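Local coordinates for protein BA_2500 (Bacillus anthracis, PDB 4GUC) that is of unknown function but belongs to the DUF5065 family and probably folds as an immunoglobulin-like beta domain of the E-set type, at residues A[9-14]-A[53-57]; A[34-39]-A[88-93]; A[95-101]-A[114-120]. One frame throughout, in Å; residues are numbered along the deposited sequence. Where two conformers were deposited one is given.

In the fold
From the N terminus, the loop ahead of helix 16-22 is laid against strand 53-59 by contact 1, closing a loop that holds the helix and strands 24-25, 34-35 and 39-45. Contact 2 opens within that loop, at 34-39, and closes beyond it, at 88-93, so the two cross; it joins the turn between strands 34-35 and 39-45 to the end of strand 84-90. Contact 3 follows in series, pairing strands 98-106 and 109-119 as a hairpin. Tyr-57 and Val-101 link contacts 1 and 3 through neighbouring strands, Ile-56 meets Thr-89 between contacts 1 and 2, and His-36 with Tyr-95 and Lys-35 with Lys-120 join contacts 2 and 3.

Contact 1 of 3, residues A[9-14]-A[53-57]; sequences DTWRWQ and IVKIY
An Asx turn at Asp-9 shapes the loop before helix 16-22, which lies over the face of the mixed sheet that carries Ile-53, Lys-55 and Tyr-57 in this DUF5065 domain. Strand 53-57 is extended, and these alternate residues point toward the loop; the CA atoms stay 9.1 Å (Gln-14 to Tyr-57) and 9.8 Å (Trp-11 to Lys-55) apart, so side chains bridge the gap. Asp-9 (chi1 t) uses OD2 to accept from Trp-11 N at 3.1 Å, closing the turn, and from Gln-14 NE2 and Tyr-57 OH, each at 2.7 Å. Gln-14 NE2 also donates to Trp-11 O (2.6 Å). Asp-9 OD1 forms a salt bridge with Lys-55 NZ at 2.7 Å and has a second one with Arg-71 of strand 69-76. Lys-55, with chi2 to chi4 all t, lies along the indole of Trp-11 (chi1 m): CD sits 3.5 Å from the six-membered ring centroid, and NZ makes a cation-pi contact 3.2 Å from the five-membered ring centroid. At the indole edge, Trp-11 CH2 lies 3.4 Å from Ile-53 O.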
# COMPACT_ATOMS: atom_id res chain seq x y z
N ASP A 9 10.75 -8.26 -3.13
CA ASP A 9 9.31 -8.19 -3.33
C ASP A 9 9.01 -8.63 -4.77
O ASP A 9 9.84 -8.41 -5.66
CB ASP A 9 8.82 -6.77 -3.12
CG ASP A 9 7.29 -6.69 -3.05
OD1 ASP A 9 6.73 -7.05 -1.97
OD2 ASP A 9 6.66 -6.23 -4.04
N THR A 10 7.83 -9.22 -5.01
CA THR A 10 7.45 -9.73 -6.33
C THR A 10 6.55 -8.88 -7.21
O THR A 10 6.34 -9.18 -8.41
CB THR A 10 6.65 -11.07 -6.17
OG1 THR A 10 5.45 -10.84 -5.42
CG2 THR A 10 7.46 -12.14 -5.48
N TRP A 11 6.01 -7.80 -6.66
CA TRP A 11 5.08 -6.95 -7.41
C TRP A 11 5.77 -6.22 -8.55
O TRP A 11 6.96 -5.96 -8.53
CB TRP A 11 4.24 -6.13 -6.45
CG TRP A 11 3.20 -6.98 -5.75
CD1 TRP A 11 3.15 -8.35 -5.63
CD2 TRP A 11 2.18 -6.47 -4.90
NE1 TRP A 11 2.08 -8.71 -4.83
CE2 TRP A 11 1.47 -7.57 -4.36
CE3 TRP A 11 1.73 -5.18 -4.59
CZ2 TRP A 11 0.37 -7.41 -3.51
CZ3 TRP A 11 0.67 -5.04 -3.73
CH2 TRP A 11 0.00 -6.14 -3.21
N ARG A 12 4.99 -5.84 -9.55
CA ARG A 12 5.56 -5.23 -10.74
C ARG A 12 6.30 -3.90 -10.57
O ARG A 12 7.39 -3.74 -11.11
CB ARG A 12 4.48 -5.11 -11.81
CG ARG A 12 5.06 -4.78 -13.19
CD ARG A 12 4.00 -4.78 -14.28
NE ARG A 12 3.29 -6.05 -14.35
CZ ARG A 12 3.68 -7.10 -15.08
NH1 ARG A 12 4.78 -7.05 -15.82
NH2 ARG A 12 2.96 -8.21 -15.07
N TRP A 13 5.73 -2.96 -9.82
CA TRP A 13 6.34 -1.64 -9.64
C TRP A 13 7.01 -1.50 -8.28
O TRP A 13 6.34 -1.46 -7.24
CB TRP A 13 5.25 -0.58 -9.81
CG TRP A 13 4.44 -0.77 -11.04
CD1 TRP A 13 3.11 -1.06 -11.11
CD2 TRP A 13 4.93 -0.78 -12.39
NE1 TRP A 13 2.72 -1.19 -12.42
CE2 TRP A 13 3.82 -1.03 -13.23
CE3 TRP A 13 6.18 -0.58 -12.97
CZ2 TRP A 13 3.95 -1.09 -14.62
CZ3 TRP A 13 6.31 -0.63 -14.36
CH2 TRP A 13 5.19 -0.89 -15.17
N GLN A 14 8.33 -1.35 -8.28
CA GLN A 14 9.08 -1.22 -7.03
C GLN A 14 9.78 0.12 -6.94
O GLN A 14 10.71 0.29 -6.16
CB GLN A 14 10.12 -2.33 -6.93
CG GLN A 14 9.59 -3.74 -7.09
CD GLN A 14 8.77 -4.20 -5.96
OE1 GLN A 14 8.96 -3.78 -4.82
NE2 GLN A 14 7.87 -5.12 -6.24
N ILE A 53 -5.12 -7.87 -2.44
CA ILE A 53 -4.13 -7.88 -1.35
C ILE A 53 -3.55 -6.46 -1.35
O ILE A 53 -3.28 -5.89 -2.41
CB ILE A 53 -2.98 -8.89 -1.61
CG1 ILE A 53 -3.52 -10.34 -1.69
CG2 ILE A 53 -1.88 -8.77 -0.54
CD1 ILE A 53 -2.45 -11.33 -2.07
N VAL A 54 -3.32 -5.92 -0.16
CA VAL A 54 -2.73 -4.59 -0.02
C VAL A 54 -1.38 -4.66 0.70
O VAL A 54 -1.22 -5.41 1.66
CB VAL A 54 -3.66 -3.63 0.78
CG1 VAL A 54 -2.92 -2.33 1.21
CG2 VAL A 54 -4.93 -3.36 0.02
N LYS A 55 -0.39 -3.95 0.20
CA LYS A 55 0.89 -3.84 0.84
C LYS A 55 1.17 -2.37 1.15
O LYS A 55 0.77 -1.48 0.39
CB LYS A 55 2.02 -4.33 -0.08
CG LYS A 55 2.14 -5.83 -0.24
CD LYS A 55 3.17 -6.25 -1.26
CE LYS A 55 3.26 -7.75 -1.38
NZ LYS A 55 4.26 -8.04 -2.47
N ILE A 56 1.83 -2.14 2.28
CA ILE A 56 2.32 -0.84 2.69
C ILE A 56 3.84 -0.88 2.45
O ILE A 56 4.53 -1.75 3.01
CB ILE A 56 2.01 -0.48 4.15
CG1 ILE A 56 0.48 -0.43 4.38
CG2 ILE A 56 2.67 0.84 4.51
CD1 ILE A 56 0.05 -0.06 5.80
N TYR A 57 4.34 0.00 1.59
CA TYR A 57 5.75 0.13 1.31
C TYR A 57 6.28 1.47 1.81
O TYR A 57 5.58 2.48 1.79
CB TYR A 57 6.02 0.16 -0.19
CG TYR A 57 5.70 -1.08 -1.03
CD1 TYR A 57 6.69 -2.01 -1.33
CD2 TYR A 57 4.45 -1.28 -1.61
CE1 TYR A 57 6.44 -3.11 -2.14
CE2 TYR A 57 4.19 -2.37 -2.41
CZ TYR A 57 5.19 -3.27 -2.70
OH TYR A 57 4.86 -4.31 -3.54
O HOH W 1 4.17 -2.52 -5.85

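Contact 2 of 3, residues A[34-39]-A[88-93]; sequences LKHGDT and VTPITK
A type II beta turn, Lys-35 to Asp-38, carries the chain from the mixed sheet (strand 34-35) to the two-stranded antiparallel sheet of 39-45 and 84-90, docking on the end of strand 84-90. Within the turn, Asp-38 N donates to Lys-35 O and Lys-35 N to Asp-38 OD2 (both 2.9 Å). Gly-37, at phi 108°, takes the third position, where a side chain would collide with the carbonyl O of His-36. Two backbone hydrogen bonds cross to the other segment: Gly-37 N to Ile-91 O and Ile-91 N to Asp-38 O, both 2.8 Å. They continue the antiparallel pairing of Thr-39 with Pro-90, a non-hydrogen-bonded pair with CA atoms 4.4 Å apart. Apolar contact centres on Ile-91 (chi1 and chi2 m), whose CG1 is 3.8 Å from Leu-34 CD1; both side chains also touch strand 109-119, Ile-91 at Ile-118 and Leu-34 at Phe-116. The His-36 imidazole hydrogen-bonds through NE2 to Tyr-95 O, and in a CH-pi contact Lys-93 CA lies 3.9 Å from its ring centroid, over the face.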
# COMPACT_ATOMS: atom_id res chain seq x y z
N LEU A 34 -0.49 9.47 8.79
CA LEU A 34 -0.82 8.68 9.99
C LEU A 34 0.26 8.83 11.06
O LEU A 34 1.40 9.22 10.77
CB LEU A 34 -0.97 7.19 9.59
CG LEU A 34 -2.04 6.86 8.54
CD1 LEU A 34 -2.05 5.38 8.19
CD2 LEU A 34 -3.40 7.30 9.06
N LYS A 35 -0.12 8.58 12.31
CA LYS A 35 0.79 8.64 13.45
C LYS A 35 0.81 7.29 14.15
O LYS A 35 -0.14 6.51 14.03
CB LYS A 35 0.34 9.69 14.46
CG LYS A 35 0.53 11.13 14.03
CD LYS A 35 -0.09 12.10 15.03
CE LYS A 35 0.47 11.99 16.46
NZ LYS A 35 1.76 12.74 16.68
N HIS A 36 1.91 6.98 14.84
CA HIS A 36 1.97 5.74 15.60
C HIS A 36 0.76 5.73 16.53
O HIS A 36 0.48 6.74 17.19
CB HIS A 36 3.26 5.59 16.44
CG HIS A 36 4.52 5.52 15.63
ND1 HIS A 36 5.72 6.07 16.04
CD2 HIS A 36 4.74 5.02 14.39
CE1 HIS A 36 6.64 5.84 15.12
NE2 HIS A 36 6.06 5.24 14.09
N GLY A 37 0.03 4.62 16.56
CA GLY A 37 -1.17 4.49 17.39
C GLY A 37 -2.42 4.50 16.54
O GLY A 37 -3.48 4.05 17.00
N ASP A 38 -2.31 5.04 15.33
CA ASP A 38 -3.44 5.06 14.40
C ASP A 38 -3.61 3.67 13.78
O ASP A 38 -2.79 2.75 13.97
CB ASP A 38 -3.24 6.08 13.26
CG ASP A 38 -3.32 7.53 13.71
OD1 ASP A 38 -3.79 7.80 14.83
OD2 ASP A 38 -2.95 8.42 12.89
N THR A 39 -4.68 3.51 13.02
CA THR A 39 -4.94 2.25 12.35
C THR A 39 -5.26 2.52 10.89
O THR A 39 -5.95 3.47 10.57
CB THR A 39 -6.15 1.50 12.98
OG1 THR A 39 -5.87 1.17 14.37
CG2 THR A 39 -6.49 0.21 12.23
N VAL A 88 -7.06 -3.94 7.10
CA VAL A 88 -6.84 -3.29 8.38
C VAL A 88 -5.52 -3.66 9.03
O VAL A 88 -5.17 -4.85 9.10
CB VAL A 88 -7.97 -3.77 9.39
CG1 VAL A 88 -7.84 -3.05 10.73
CG2 VAL A 88 -9.36 -3.52 8.82
N THR A 89 -4.74 -2.68 9.46
CA THR A 89 -3.50 -3.01 10.15
C THR A 89 -3.11 -1.84 11.07
O THR A 89 -3.30 -0.69 10.70
CB THR A 89 -2.36 -3.38 9.15
OG1 THR A 89 -1.38 -4.20 9.78
CG2 THR A 89 -1.69 -2.15 8.55
N PRO A 90 -2.58 -2.13 12.29
CA PRO A 90 -2.19 -1.05 13.18
C PRO A 90 -0.89 -0.37 12.79
O PRO A 90 0.05 -1.04 12.31
CB PRO A 90 -1.98 -1.76 14.53
CG PRO A 90 -1.65 -3.15 14.17
CD PRO A 90 -2.39 -3.46 12.89
N ILE A 91 -0.83 0.95 12.97
CA ILE A 91 0.41 1.69 12.70
C ILE A 91 1.21 1.69 14.02
O ILE A 91 0.97 2.50 14.94
CB ILE A 91 0.16 3.10 12.17
CG1 ILE A 91 -0.71 3.05 10.92
CG2 ILE A 91 1.49 3.81 11.87
CD1 ILE A 91 -0.16 2.24 9.79
N THR A 92 2.15 0.76 14.10
CA THR A 92 3.00 0.58 15.27
C THR A 92 4.33 1.31 15.06
O THR A 92 4.57 1.89 14.00
CB THR A 92 3.31 -0.91 15.47
OG1 THR A 92 4.09 -1.38 14.36
CG2 THR A 92 2.02 -1.72 15.57
N LYS A 93 5.21 1.27 16.06
CA LYS A 93 6.51 1.90 15.97
C LYS A 93 7.44 1.21 14.98
O LYS A 93 8.47 1.78 14.60
CB LYS A 93 7.17 2.02 17.33
CG LYS A 93 6.50 3.01 18.24
CD LYS A 93 7.25 3.09 19.52
CE LYS A 93 6.62 4.10 20.44
NZ LYS A 93 7.20 4.12 21.77

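Contact 3 of 3, residues A[95-101]-A[114-120]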
# COMPACT_ATOMS: atom_id res chain seq x y z
N TYR A 95 6.96 0.98 12.05
CA TYR A 95 6.94 1.85 10.89
C TYR A 95 7.73 3.13 11.26
O TYR A 95 7.16 4.09 11.79
CB TYR A 95 5.51 2.24 10.52
CG TYR A 95 4.61 1.09 10.08
CD1 TYR A 95 3.96 0.28 11.00
CD2 TYR A 95 4.40 0.83 8.71
CE1 TYR A 95 3.12 -0.77 10.59
CE2 TYR A 95 3.57 -0.20 8.30
CZ TYR A 95 2.93 -1.00 9.25
OH TYR A 95 2.10 -2.03 8.88
N ASN A 96 9.01 3.13 10.90
CA ASN A 96 9.90 4.26 11.15
C ASN A 96 9.35 5.55 10.53
O ASN A 96 8.85 5.52 9.41
CB ASN A 96 11.22 3.93 10.47
CG ASN A 96 11.86 2.66 10.99
OD1 ASN A 96 12.01 1.68 10.25
ND2 ASN A 96 12.15 2.63 12.29
N PRO A 97 9.39 6.68 11.27
CA PRO A 97 8.89 7.88 10.61
C PRO A 97 9.46 8.07 9.19
O PRO A 97 10.65 7.91 8.96
CB PRO A 97 9.31 8.99 11.57
CG PRO A 97 9.28 8.32 12.91
CD PRO A 97 9.86 6.96 12.64
N GLY A 98 8.59 8.36 8.24
CA GLY A 98 9.01 8.56 6.86
C GLY A 98 7.82 8.60 5.93
O GLY A 98 6.70 8.86 6.38
N THR A 99 8.08 8.36 4.65
CA THR A 99 7.07 8.39 3.60
C THR A 99 6.74 6.98 3.16
O THR A 99 7.63 6.14 2.98
CB THR A 99 7.57 9.24 2.41
OG1 THR A 99 7.85 10.56 2.89
CG2 THR A 99 6.55 9.31 1.29
N TYR A 100 5.44 6.70 3.01
CA TYR A 100 4.92 5.37 2.66
C TYR A 100 3.87 5.44 1.58
O TYR A 100 3.43 6.53 1.24
CB TYR A 100 4.30 4.76 3.92
CG TYR A 100 5.32 4.42 4.99
CD1 TYR A 100 5.82 5.38 5.86
CD2 TYR A 100 5.76 3.11 5.16
CE1 TYR A 100 6.78 5.07 6.84
CE2 TYR A 100 6.70 2.79 6.13
CZ TYR A 100 7.22 3.78 6.96
OH TYR A 100 8.15 3.44 7.94
N VAL A 101 3.49 4.27 1.06
CA VAL A 101 2.43 4.20 0.06
C VAL A 101 1.73 2.87 0.17
O VAL A 101 2.37 1.86 0.46
CB VAL A 101 2.93 4.42 -1.41
CG1 VAL A 101 3.96 3.40 -1.83
CG2 VAL A 101 1.75 4.47 -2.41
N GLY A 114 -1.44 6.96 -3.37
CA GLY A 114 -0.47 8.04 -3.32
C GLY A 114 0.35 8.00 -2.04
O GLY A 114 -0.08 7.43 -1.02
N SER A 115 1.51 8.62 -2.03
CA SER A 115 2.32 8.63 -0.84
C SER A 115 1.69 9.39 0.34
O SER A 115 0.86 10.27 0.17
CB SER A 115 3.68 9.22 -1.18
OG SER A 115 3.54 10.55 -1.66
N PHE A 116 2.12 9.05 1.56
CA PHE A 116 1.67 9.69 2.79
C PHE A 116 2.76 9.56 3.83
O PHE A 116 3.69 8.77 3.66
CB PHE A 116 0.35 9.09 3.34
CG PHE A 116 0.42 7.61 3.68
CD1 PHE A 116 0.19 6.66 2.70
CD2 PHE A 116 0.67 7.17 4.98
CE1 PHE A 116 0.25 5.32 2.98
CE2 PHE A 116 0.75 5.81 5.25
CZ PHE A 116 0.49 4.89 4.23
N LYS A 117 2.70 10.35 4.89
CA LYS A 117 3.70 10.28 5.93
C LYS A 117 3.23 9.50 7.17
O LYS A 117 2.03 9.45 7.47
CB LYS A 117 4.03 11.68 6.46
CG LYS A 117 4.63 12.66 5.49
CD LYS A 117 6.02 12.27 5.01
CE LYS A 117 6.70 13.43 4.25
NZ LYS A 117 5.89 13.97 3.11
N ILE A 118 4.18 8.83 7.81
CA ILE A 118 3.95 8.16 9.09
C ILE A 118 4.90 8.93 10.02
O ILE A 118 6.09 9.06 9.74
CB ILE A 118 4.21 6.65 9.12
CG1 ILE A 118 3.14 5.97 8.27
CG2 ILE A 118 4.14 6.15 10.58
CD1 ILE A 118 3.24 4.46 8.16
N SER A 119 4.37 9.44 11.13
CA SER A 119 5.16 10.20 12.11
C SER A 119 5.01 9.64 13.51
O SER A 119 4.11 8.84 13.76
CB SER A 119 4.72 11.67 12.10
OG SER A 119 3.34 11.77 12.37
N LYS A 120 5.88 10.06 14.42
CA LYS A 120 5.83 9.60 15.80
C LYS A 120 4.56 10.14 16.46
O LYS A 120 4.05 9.55 17.43
CB LYS A 120 7.05 10.02 16.62
CG LYS A 120 8.36 9.44 16.11
CD LYS A 120 9.49 9.63 17.12
CE LYS A 120 10.78 8.92 16.68
NZ LYS A 120 11.42 9.43 15.43
OXT LYS A 120 4.03 11.19 16.06
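Strands 98-101 and 116-119 run antiparallel with a marked twist: their axes approach to 4.6 Å, and their N-to-C directions differ by 130°. They are arms of the hairpin formed by strands 98-106 and 109-119. Gly-98 with Ile-118 and Tyr-100 with Phe-116 are hydrogen-bonded pairs, flanking the non-hydrogen-bonded pair Thr-99 with Lys-117, whose CA atoms are 4.5 Å apart. Each hydrogen-bonded pair is doubly linked: Gly-98 N to Ile-118 O (3.0 Å) and Ile-118 N to Gly-98 O (2.9 Å), then Tyr-100 N to Phe-116 O (2.8 Å) and Phe-116 N to Tyr-100 O (2.9 Å). CA-H...O contacts accompany them, among them Pro-97 CA to Ile-118 O at 3.2 Å.

The side chains of Tyr-100, Phe-116 and Ile-118 share one face of the sheet. Ile-118 CD1 stands over the Tyr-100 ring, 3.7 Å from its centroid, and is 3.9 Å from Tyr-95 CD2. Tyr-100 CB in turn lies over the Phe-116 ring, 4.1 Å from the centroid, so two CH-pi contacts run in sequence. Tyr-100 OH donates to Asn-96 O (2.6 Å), tying the ring back to the loop entering its own strand, and is also hydrogen-bonded to Gln-58 NE2. On the reverse face, Thr-99 OG1 comes within 3.3 Å of Lys-117 CD.

The contact thus separates two kinds of surface: a largely apolar face of aromatic and aliphatic side chains that packs on Leu-34, Ile-56 and Ile-91, with the Tyr-100 hydroxyl satisfied by hydrogen bonds, and a polar face bearing threonine and lysine, with complementary backbone hydrogen bonding holding the strands together between them.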